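Local atomic coordinates of DspB (Aggregatibacter actinomycetemcomitans, PDB entry 1YHT), a protein that probably hydrolyses the N-acetylglucosamine polymer of biofilm matrices, acting as a family 20 beta-N-acetylhexosaminidase that releases cells from the biofilm. Residues 16-24 and 350-358; 228-238 and 267-278. One frame throughout, in Å; residues are numbered along the deposited sequence.

Contact 1 (16-24 and 350-358)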
loop_
_atom_site.group_PDB
_atom_site.type_symbol
_atom_site.label_atom_id
_atom_site.label_comp_id
_atom_site.label_asym_id
_atom_site.label_seq_id
_atom_site.Cartn_x
_atom_site.Cartn_y
_atom_site.Cartn_z
ATOM N N THR A 16 9.764 15.072 13.610
ATOM C CA THR A 16 10.036 13.620 13.882
ATOM C C THR A 16 9.076 12.702 13.134
ATOM O O THR A 16 7.896 12.574 13.509
ATOM C CB THR A 16 9.892 13.301 15.326
ATOM O OG1 THR A 16 10.205 14.485 16.100
ATOM C CG2 THR A 16 10.805 12.074 15.661
ATOM N N LYS A 17 9.608 12.009 12.142
ATOM C CA LYS A 17 8.829 11.615 11.002
ATOM C C LYS A 17 8.511 10.142 10.970
ATOM O O LYS A 17 9.173 9.340 11.604
ATOM C CB LYS A 17 9.591 11.987 9.726
ATOM C CG LYS A 17 10.035 13.424 9.681
ATOM C CD LYS A 17 8.867 14.385 9.465
ATOM C CE LYS A 17 9.365 15.810 9.183
ATOM N NZ LYS A 17 8.291 16.781 8.886
ATOM N N GLN A 18 7.443 9.813 10.244
ATOM C CA GLN A 18 7.109 8.456 9.959
ATOM C C GLN A 18 7.681 8.178 8.601
ATOM O O GLN A 18 7.273 8.780 7.591
ATOM C CB GLN A 18 5.592 8.256 9.991
ATOM C CG GLN A 18 5.006 8.411 11.423
ATOM C CD GLN A 18 5.579 7.383 12.390
ATOM O OE1 GLN A 18 5.550 6.180 12.109
ATOM N NE2 GLN A 18 6.157 7.860 13.520
ATOM N N THR A 19 8.649 7.271 8.553
ATOM C CA THR A 19 9.312 6.986 7.299
ATOM C C THR A 19 9.644 5.513 7.184
ATOM O O THR A 19 9.903 4.832 8.199
ATOM C CB THR A 19 10.595 7.852 7.151
ATOM O OG1 THR A 19 11.002 7.874 5.776
ATOM C CG2 THR A 19 11.706 7.292 8.003
ATOM N N GLY A 20 9.606 5.025 5.958
ATOM C CA GLY A 20 9.861 3.612 5.690
ATOM C C GLY A 20 9.673 3.189 4.272
ATOM O O GLY A 20 9.904 3.966 3.333
ATOM N N LEU A 21 9.235 1.943 4.134
ATOM C CA LEU A 21 9.127 1.252 2.875
ATOM C C LEU A 21 7.704 0.774 2.698
ATOM O O LEU A 21 7.088 0.219 3.626
ATOM C CB LEU A 21 10.032 0.028 2.866
ATOM C CG LEU A 21 9.973 -0.935 1.707
ATOM C CD1 LEU A 21 10.402 -0.283 0.453
ATOM C CD2 LEU A 21 10.831 -2.115 2.032
ATOM N N MET A 22 7.196 0.963 1.492
ATOM C CA MET A 22 6.025 0.210 1.071
ATOM C C MET A 22 6.502 -0.899 0.156
ATOM O O MET A 22 7.124 -0.657 -0.914
ATOM C CB MET A 22 5.061 1.131 0.335
ATOM C CG MET A 22 3.730 0.567 0.129
ATOM S SD MET A 22 3.326 -0.413 -1.307
ATOM C CE MET A 22 4.505 -0.301 -2.635
ATOM N N LEU A 23 6.189 -2.122 0.530
ATOM C CA LEU A 23 6.683 -3.260 -0.223
ATOM C C LEU A 23 5.477 -3.970 -0.785
ATOM O O LEU A 23 4.583 -4.409 -0.022
ATOM C CB LEU A 23 7.487 -4.228 0.674
ATOM C CG LEU A 23 8.192 -5.360 -0.114
ATOM C CD1 LEU A 23 9.286 -4.895 -1.066
ATOM C CD2 LEU A 23 8.744 -6.372 0.818
ATOM N N ASP A 24 5.455 -4.078 -2.114
ATOM C CA ASP A 24 4.377 -4.763 -2.824
ATOM C C ASP A 24 4.781 -6.220 -2.964
ATOM O O ASP A 24 5.581 -6.587 -3.812
ATOM C CB ASP A 24 4.121 -4.091 -4.167
ATOM C CG ASP A 24 3.283 -4.923 -5.123
ATOM O OD1 ASP A 24 2.589 -5.899 -4.726
ATOM O OD2 ASP A 24 3.301 -4.564 -6.327
ATOM N N LEU A 350 16.523 3.304 -0.708
ATOM C CA LEU A 350 15.718 3.306 0.516
ATOM C C LEU A 350 16.382 4.109 1.624
ATOM O O LEU A 350 15.729 4.871 2.318
ATOM C CB LEU A 350 15.446 1.851 0.980
ATOM C CG LEU A 350 14.658 1.705 2.293
ATOM C CD1 LEU A 350 13.292 2.444 2.283
ATOM C CD2 LEU A 350 14.505 0.241 2.686
ATOM N N GLU A 351 17.693 3.925 1.794
ATOM C CA GLU A 351 18.482 4.749 2.714
ATOM C C GLU A 351 18.347 6.241 2.449
ATOM O O GLU A 351 18.144 7.024 3.364
ATOM C CB GLU A 351 19.976 4.353 2.688
ATOM C CG GLU A 351 20.221 2.979 3.251
ATOM C CD GLU A 351 21.661 2.506 3.065
ATOM O OE1 GLU A 351 22.468 3.229 2.414
ATOM O OE2 GLU A 351 21.957 1.433 3.611
ATOM N N ALA A 352 18.486 6.621 1.192
ATOM C CA ALA A 352 18.390 8.031 0.750
ATOM C C ALA A 352 17.022 8.637 1.082
ATOM O O ALA A 352 16.933 9.730 1.572
ATOM C CB ALA A 352 18.605 8.125 -0.745
ATOM N N VAL A 353 15.956 7.921 0.774
ATOM C CA VAL A 353 14.606 8.427 1.052
ATOM C C VAL A 353 14.398 8.662 2.572
ATOM O O VAL A 353 13.890 9.723 2.994
ATOM C CB VAL A 353 13.526 7.464 0.503
ATOM C CG1 VAL A 353 12.103 7.922 0.949
ATOM C CG2 VAL A 353 13.605 7.373 -1.016
ATOM N N ILE A 354 14.851 7.716 3.375
ATOM C CA ILE A 354 14.737 7.786 4.835
ATOM C C ILE A 354 15.566 8.954 5.367
ATOM O O ILE A 354 15.082 9.727 6.170
ATOM C CB ILE A 354 15.134 6.448 5.557
ATOM C CG1 ILE A 354 14.094 5.366 5.274
ATOM C CG2 ILE A 354 15.272 6.647 7.039
ATOM C CD1 ILE A 354 14.491 3.944 5.659
ATOM N N HIS A 355 16.816 9.033 4.944
ATOM C CA HIS A 355 17.687 10.103 5.391
ATOM C C HIS A 355 17.198 11.473 4.915
ATOM O O HIS A 355 17.219 12.402 5.681
ATOM C CB HIS A 355 19.128 9.890 4.934
ATOM C CG HIS A 355 19.830 8.751 5.606
ATOM N ND1 HIS A 355 19.748 8.514 6.962
ATOM C CD2 HIS A 355 20.671 7.805 5.112
ATOM C CE1 HIS A 355 20.463 7.444 7.269
ATOM N NE2 HIS A 355 21.030 6.987 6.168
ATOM N N LYS A 356 16.784 11.601 3.664
ATOM C CA LYS A 356 16.284 12.881 3.159
ATOM C C LYS A 356 15.017 13.310 3.852
ATOM O O LYS A 356 14.781 14.512 4.004
ATOM C CB LYS A 356 16.039 12.846 1.658
ATOM C CG LYS A 356 17.312 12.767 0.808
ATOM C CD LYS A 356 18.149 14.091 0.815
ATOM C CE LYS A 356 17.354 15.255 0.296
ATOM N NZ LYS A 356 18.058 15.967 -0.794
ATOM N N THR A 357 14.214 12.338 4.289
ATOM C CA THR A 357 12.966 12.641 4.979
ATOM C C THR A 357 13.256 13.112 6.418
ATOM O O THR A 357 12.738 14.129 6.877
ATOM C CB THR A 357 12.030 11.420 5.023
ATOM O OG1 THR A 357 11.727 10.966 3.687
ATOM C CG2 THR A 357 10.753 11.737 5.766
ATOM N N ASN A 358 14.058 12.337 7.128
ATOM C CA ASN A 358 14.441 12.696 8.490
ATOM C C ASN A 358 15.445 13.851 8.562
ATOM O O ASN A 358 15.543 14.501 9.578
ATOM C CB ASN A 358 15.023 11.481 9.207
ATOM C CG ASN A 358 13.966 10.490 9.628
ATOM O OD1 ASN A 358 12.776 10.801 9.647
ATOM N ND2 ASN A 358 14.397 9.292 10.011
#
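Residues 16-24, the first strand of the TIM barrel and its lead-in, pack through K17, T19 and L21 on helix 350-358, the end of the C-terminal helix, in a buried contact between barrel wall and outer helical layer. Strand and helix run nearly antiparallel, at 162°, their axes 8.1 Å apart, and no hydrogen bond joins them. At the centre, T19 CG2 meets CG2 of I354 at 3.7 Å, the side chains crossing at a slant, and also lies against ND2 of N358. With OG1 anti to the backbone N (chi1 -162°), the hydroxyl comes alongside T357, its oxygen 3.8 Å from T357 CB, while its hydrogen bond goes to A325 O on the adjoining strand. T357 OG1 turns back into its own helix and bonds V353 O at 2.6 Å; T357 N reaches the same oxygen from the opposite face. A turn before I354, L350 CD1 rests on L21 CB at 4.1 Å and on the carbonyl oxygen of G20. At the other end K17 CB lies 3.4 Å from N358 OD1, and the bent lysine chain carries NZ off to I322 O. Van der Waals packing thus holds the interface, both threonine hydroxyls being paired to backbone carbonyls.

Contact 2 (228-238 and 267-278). With ACY (acetic acid), chain B.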
loop_
_atom_site.group_PDB
_atom_site.type_symbol
_atom_site.label_atom_id
_atom_site.label_comp_id
_atom_site.label_asym_id
_atom_site.label_seq_id
_atom_site.Cartn_x
_atom_site.Cartn_y
_atom_site.Cartn_z
ATOM N N ILE A 228 -14.714 13.613 5.156
ATOM C CA ILE A 228 -13.845 12.490 5.543
ATOM C C ILE A 228 -13.441 12.679 6.979
ATOM O O ILE A 228 -13.203 13.809 7.397
ATOM C CB ILE A 228 -12.561 12.478 4.592
ATOM C CG1 ILE A 228 -12.902 11.762 3.310
ATOM C CG2 ILE A 228 -11.353 11.845 5.232
ATOM C CD1 ILE A 228 -12.852 10.222 3.439
ATOM N N ASN A 229 -13.404 11.579 7.722
ATOM C CA ASN A 229 -12.856 11.530 9.077
ATOM C C ASN A 229 -11.517 12.240 9.070
ATOM O O ASN A 229 -10.603 11.798 8.395
ATOM C CB ASN A 229 -12.657 10.040 9.503
ATOM C CG ASN A 229 -12.108 9.856 10.937
ATOM O OD1 ASN A 229 -11.672 10.794 11.566
ATOM N ND2 ASN A 229 -12.130 8.606 11.436
ATOM N N PRO A 230 -11.392 13.336 9.822
ATOM C CA PRO A 230 -10.134 14.053 9.705
ATOM C C PRO A 230 -8.966 13.347 10.343
ATOM O O PRO A 230 -7.867 13.835 10.213
ATOM C CB PRO A 230 -10.402 15.376 10.413
ATOM C CG PRO A 230 -11.497 15.082 11.426
ATOM C CD PRO A 230 -12.309 13.949 10.803
ATOM N N ASN A 231 -9.209 12.245 11.067
ATOM C CA ASN A 231 -8.121 11.448 11.610
ATOM C C ASN A 231 -7.508 10.444 10.600
ATOM O O ASN A 231 -6.464 9.824 10.880
ATOM C CB ASN A 231 -8.562 10.681 12.863
ATOM C CG ASN A 231 -8.796 11.595 14.075
ATOM O OD1 ASN A 231 -9.635 11.281 14.944
ATOM N ND2 ASN A 231 -8.069 12.696 14.152
ATOM N N ILE A 232 -8.144 10.272 9.451
ATOM C CA ILE A 232 -7.594 9.320 8.476
ATOM C C ILE A 232 -6.308 9.948 7.974
ATOM O O ILE A 232 -6.243 11.188 7.739
ATOM C CB ILE A 232 -8.529 9.052 7.305
ATOM C CG1 ILE A 232 -9.761 8.279 7.780
ATOM C CG2 ILE A 232 -7.762 8.239 6.178
ATOM C CD1 ILE A 232 -10.916 8.217 6.698
ATOM N N GLU A 233 -5.268 9.121 7.879
ATOM C CA GLU A 233 -3.941 9.603 7.507
ATOM C C GLU A 233 -3.671 9.275 6.051
ATOM O O GLU A 233 -3.945 8.165 5.611
ATOM C CB GLU A 233 -2.865 9.035 8.445
ATOM C CG GLU A 233 -3.146 9.323 9.934
ATOM C CD GLU A 233 -2.107 8.809 10.911
ATOM O OE1 GLU A 233 -1.138 8.140 10.493
ATOM O OE2 GLU A 233 -2.267 9.059 12.135
ATOM N N ILE A 234 -3.194 10.266 5.295
ATOM C CA ILE A 234 -3.118 10.148 3.855
ATOM C C ILE A 234 -1.707 9.806 3.351
ATOM O O ILE A 234 -0.715 10.479 3.731
ATOM C CB ILE A 234 -3.596 11.421 3.166
ATOM C CG1 ILE A 234 -5.008 11.869 3.691
ATOM C CG2 ILE A 234 -3.541 11.243 1.653
ATOM C CD1 ILE A 234 -5.978 10.756 3.879
ATOM N N THR A 235 -1.635 8.768 2.514
ATOM C CA THR A 235 -0.428 8.443 1.738
ATOM C C THR A 235 -0.572 9.007 0.323
ATOM O O THR A 235 -1.261 8.436 -0.529
ATOM C CB THR A 235 -0.115 6.876 1.768
ATOM O OG1 THR A 235 -1.210 6.097 1.261
ATOM C CG2 THR A 235 0.127 6.464 3.156
ATOM N N TYR A 236 0.044 10.177 0.106
ATOM C CA TYR A 236 -0.181 11.036 -1.069
ATOM C C TYR A 236 0.836 10.763 -2.155
ATOM O O TYR A 236 2.014 11.184 -2.044
ATOM C CB TYR A 236 -0.120 12.547 -0.689
ATOM C CG TYR A 236 -0.847 13.428 -1.689
ATOM C CD1 TYR A 236 -2.092 14.000 -1.381
ATOM C CD2 TYR A 236 -0.353 13.624 -2.974
ATOM C CE1 TYR A 236 -2.816 14.769 -2.332
ATOM C CE2 TYR A 236 -1.040 14.388 -3.905
ATOM C CZ TYR A 236 -2.268 15.000 -3.574
ATOM O OH TYR A 236 -2.979 15.763 -4.530
ATOM N N TRP A 237 0.402 10.060 -3.198
ATOM C CA TRP A 237 1.325 9.557 -4.215
ATOM C C TRP A 237 1.370 10.333 -5.533
ATOM O O TRP A 237 2.404 10.379 -6.186
ATOM C CB TRP A 237 1.091 8.103 -4.495
ATOM C CG TRP A 237 -0.167 7.746 -5.187
ATOM C CD1 TRP A 237 -1.409 7.679 -4.652
ATOM C CD2 TRP A 237 -0.300 7.371 -6.553
ATOM N NE1 TRP A 237 -2.313 7.292 -5.594
ATOM C CE2 TRP A 237 -1.665 7.104 -6.780
ATOM C CE3 TRP A 237 0.602 7.237 -7.609
ATOM C CZ2 TRP A 237 -2.151 6.679 -8.009
ATOM C CZ3 TRP A 237 0.128 6.805 -8.855
ATOM C CH2 TRP A 237 -1.238 6.535 -9.046
ATOM N N SER A 238 0.225 10.901 -5.913
ATOM C CA SER A 238 0.132 11.687 -7.138
ATOM C C SER A 238 -1.117 12.579 -7.101
ATOM O O SER A 238 -2.188 12.152 -6.634
ATOM C CB SER A 238 0.035 10.740 -8.320
ATOM O OG SER A 238 0.075 11.449 -9.540
ATOM N N PHE A 267 -4.845 17.579 7.994
ATOM C CA PHE A 267 -4.612 16.159 7.791
ATOM C C PHE A 267 -3.180 15.794 8.037
ATOM O O PHE A 267 -2.258 16.520 7.655
ATOM C CB PHE A 267 -5.003 15.718 6.370
ATOM C CG PHE A 267 -6.483 15.528 6.195
ATOM C CD1 PHE A 267 -7.069 14.305 6.413
ATOM C CD2 PHE A 267 -7.291 16.598 5.840
ATOM C CE1 PHE A 267 -8.446 14.136 6.277
ATOM C CE2 PHE A 267 -8.677 16.450 5.686
ATOM C CZ PHE A 267 -9.262 15.232 5.884
ATOM N N THR A 268 -3.006 14.603 8.626
ATOM C CA THR A 268 -1.742 13.897 8.556
ATOM C C THR A 268 -1.533 13.411 7.138
ATOM O O THR A 268 -2.365 12.701 6.585
ATOM C CB THR A 268 -1.760 12.726 9.528
ATOM O OG1 THR A 268 -1.949 13.259 10.837
ATOM C CG2 THR A 268 -0.492 11.934 9.488
ATOM N N VAL A 269 -0.426 13.824 6.525
ATOM C CA VAL A 269 -0.133 13.401 5.177
ATOM C C VAL A 269 1.333 12.950 5.082
ATOM O O VAL A 269 2.252 13.705 5.443
ATOM C CB VAL A 269 -0.388 14.512 4.155
ATOM C CG1 VAL A 269 -0.203 13.948 2.746
ATOM C CG2 VAL A 269 -1.824 15.142 4.325
ATOM N N LEU A 270 1.529 11.759 4.518
ATOM C CA LEU A 270 2.859 11.251 4.146
ATOM C C LEU A 270 3.037 11.379 2.647
ATOM O O LEU A 270 2.110 11.099 1.876
ATOM C CB LEU A 270 3.054 9.778 4.557
ATOM C CG LEU A 270 3.160 9.480 6.047
ATOM C CD1 LEU A 270 1.764 9.560 6.732
ATOM C CD2 LEU A 270 3.794 8.114 6.289
ATOM N N ASN A 271 4.239 11.780 2.257
ATOM C CA ASN A 271 4.554 12.037 0.892
ATOM C C ASN A 271 5.087 10.758 0.246
ATOM O O ASN A 271 6.145 10.267 0.587
ATOM C CB ASN A 271 5.597 13.172 0.829
ATOM C CG ASN A 271 5.911 13.625 -0.599
ATOM O OD1 ASN A 271 5.394 13.070 -1.566
ATOM N ND2 ASN A 271 6.753 14.671 -0.729
ATOM N N TYR A 272 4.339 10.236 -0.699
ATOM C CA TYR A 272 4.713 9.029 -1.416
ATOM C C TYR A 272 5.100 9.350 -2.872
ATOM O O TYR A 272 5.207 8.436 -3.687
ATOM C CB TYR A 272 3.566 8.046 -1.381
ATOM C CG TYR A 272 3.519 7.096 -0.177
ATOM C CD1 TYR A 272 3.482 7.577 1.123
ATOM C CD2 TYR A 272 3.465 5.711 -0.354
ATOM C CE1 TYR A 272 3.386 6.707 2.223
ATOM C CE2 TYR A 272 3.339 4.849 0.745
ATOM C CZ TYR A 272 3.312 5.352 2.039
ATOM O OH TYR A 272 3.169 4.516 3.177
ATOM N N ASN A 273 5.267 10.656 -3.171
ATOM C CA ASN A 273 5.566 11.186 -4.550
ATOM C C ASN A 273 6.077 10.131 -5.496
ATOM O O ASN A 273 7.230 9.732 -5.391
ATOM C CB ASN A 273 6.596 12.321 -4.455
ATOM C CG ASN A 273 6.915 12.976 -5.811
ATOM O OD1 ASN A 273 6.768 12.368 -6.866
ATOM N ND2 ASN A 273 7.361 14.216 -5.764
ATOM N N SER A 274 5.240 9.707 -6.448
ATOM C CA SER A 274 5.584 8.608 -7.354
ATOM C C SER A 274 6.777 8.935 -8.263
ATOM O O SER A 274 7.531 8.061 -8.623
ATOM C CB SER A 274 4.385 8.183 -8.203
ATOM O OG SER A 274 3.922 9.274 -8.977
ATOM N N TYR A 275 6.997 10.199 -8.592
ATOM C CA TYR A 275 8.162 10.488 -9.430
ATOM C C TYR A 275 9.496 10.089 -8.803
ATOM O O TYR A 275 10.318 9.465 -9.480
ATOM C CB TYR A 275 8.205 11.944 -9.831
ATOM C CG TYR A 275 9.296 12.222 -10.845
ATOM C CD1 TYR A 275 9.127 11.907 -12.200
ATOM C CD2 TYR A 275 10.496 12.751 -10.442
ATOM C CE1 TYR A 275 10.141 12.144 -13.125
ATOM C CE2 TYR A 275 11.506 13.020 -11.361
ATOM C CZ TYR A 275 11.310 12.735 -12.689
ATOM O OH TYR A 275 12.351 12.989 -13.544
ATOM N N TYR A 276 9.730 10.474 -7.548
ATOM C CA TYR A 276 11.001 10.177 -6.854
ATOM C C TYR A 276 10.994 8.909 -5.987
ATOM O O TYR A 276 12.051 8.338 -5.685
ATOM C CB TYR A 276 11.379 11.340 -5.939
ATOM C CG TYR A 276 11.886 12.530 -6.694
ATOM C CD1 TYR A 276 13.136 12.477 -7.324
ATOM C CD2 TYR A 276 11.116 13.696 -6.821
ATOM C CE1 TYR A 276 13.616 13.548 -8.025
ATOM C CE2 TYR A 276 11.620 14.808 -7.516
ATOM C CZ TYR A 276 12.858 14.714 -8.118
ATOM O OH TYR A 276 13.373 15.767 -8.835
ATOM N N LEU A 277 9.806 8.529 -5.546
ATOM C CA LEU A 277 9.665 7.565 -4.482
ATOM C C LEU A 277 9.016 6.255 -4.879
ATOM O O LEU A 277 8.903 5.378 -4.034
ATOM C CB LEU A 277 8.943 8.196 -3.291
ATOM C CG LEU A 277 9.507 9.515 -2.767
ATOM C CD1 LEU A 277 8.684 10.019 -1.639
ATOM C CD2 LEU A 277 10.964 9.450 -2.323
ATOM N N TYR A 278 8.614 6.109 -6.133
ATOM C CA TYR A 278 8.213 4.795 -6.679
ATOM C C TYR A 278 9.385 4.236 -7.457
ATOM O O TYR A 278 10.026 4.961 -8.224
ATOM C CB TYR A 278 7.046 4.911 -7.656
ATOM C CG TYR A 278 5.676 4.989 -7.037
ATOM C CD1 TYR A 278 5.485 5.384 -5.705
ATOM C CD2 TYR A 278 4.550 4.730 -7.808
ATOM C CE1 TYR A 278 4.238 5.459 -5.168
ATOM C CE2 TYR A 278 3.291 4.857 -7.271
ATOM C CZ TYR A 278 3.135 5.184 -5.958
ATOM O OH TYR A 278 1.847 5.218 -5.422
HETATM C C ACY B . -1.072 3.525 -6.425
HETATM O O ACY B . -0.067 4.018 -6.953
HETATM O OXT ACY B . -1.958 2.901 -7.066
HETATM C CH3 ACY B . -1.197 3.662 -4.945
HETATM O O HOH W 1 -5.328 13.080 9.541
#
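T235 lies on the Y272 ring: its CB stands over one face, 3.7 Å from the ring centroid, in a CH-pi contact. W237 and Y278 have nearly parallel rings (6°) slid so far apart that they barely overlap. A bound acetic acid, probably from the crystallisation liquor, lies over one face of the indole, its O accepting from Y278 OH at 2.7 Å; S274 CB meets the indole edge. At the far end I232 O touches the F267 ring edge at CD1. The strands that place these groups, 233-236 and 269-271, are parallel neighbours in the TIM barrel, paired by backbone bonds from I234 N to T268 O and from L270 N to I234 O (2.7 Å). W237 and Y278 come after these strands' C-terminal ends, where TIM barrels carry the active site, and the acetic acid is consistent with a pocket there. Past the strand ends, Y272 N reaches Y236 O from above the carbonyl plane, and S274 N bonds W237 O at 2.9 Å, in the plane of that carbonyl. N271 OD1 accepts from N273 N in an Asx turn leading into helix 274-277. Further out, D218 holds W237 NE1, H179 pairs with T235 OG1, and H51 with Y272 OH.

In the fold
Both contacts are largely buried and belong to the same parallel barrel sheet, their centres about 13 Å apart. Contact 1 joins a wall strand to the outer helical layer and brings together distant parts of the chain; contact 2 pairs two adjacent wall strands, separated by a short, mostly helical connection. Their chemistry differs accordingly: contact 1 has no hydrogen bond across it, whereas contact 2 is zipped by backbone bonds and adds aromatic groups around a bound acetic acid. The two also touch directly, V353 CG2 packing on L277 CD2 at 3.6 Å and M22 CB on Y272 CE2 at 4.1 Å. Strand 324-329 lies between strands 18-24 and 269-271, pairing with each.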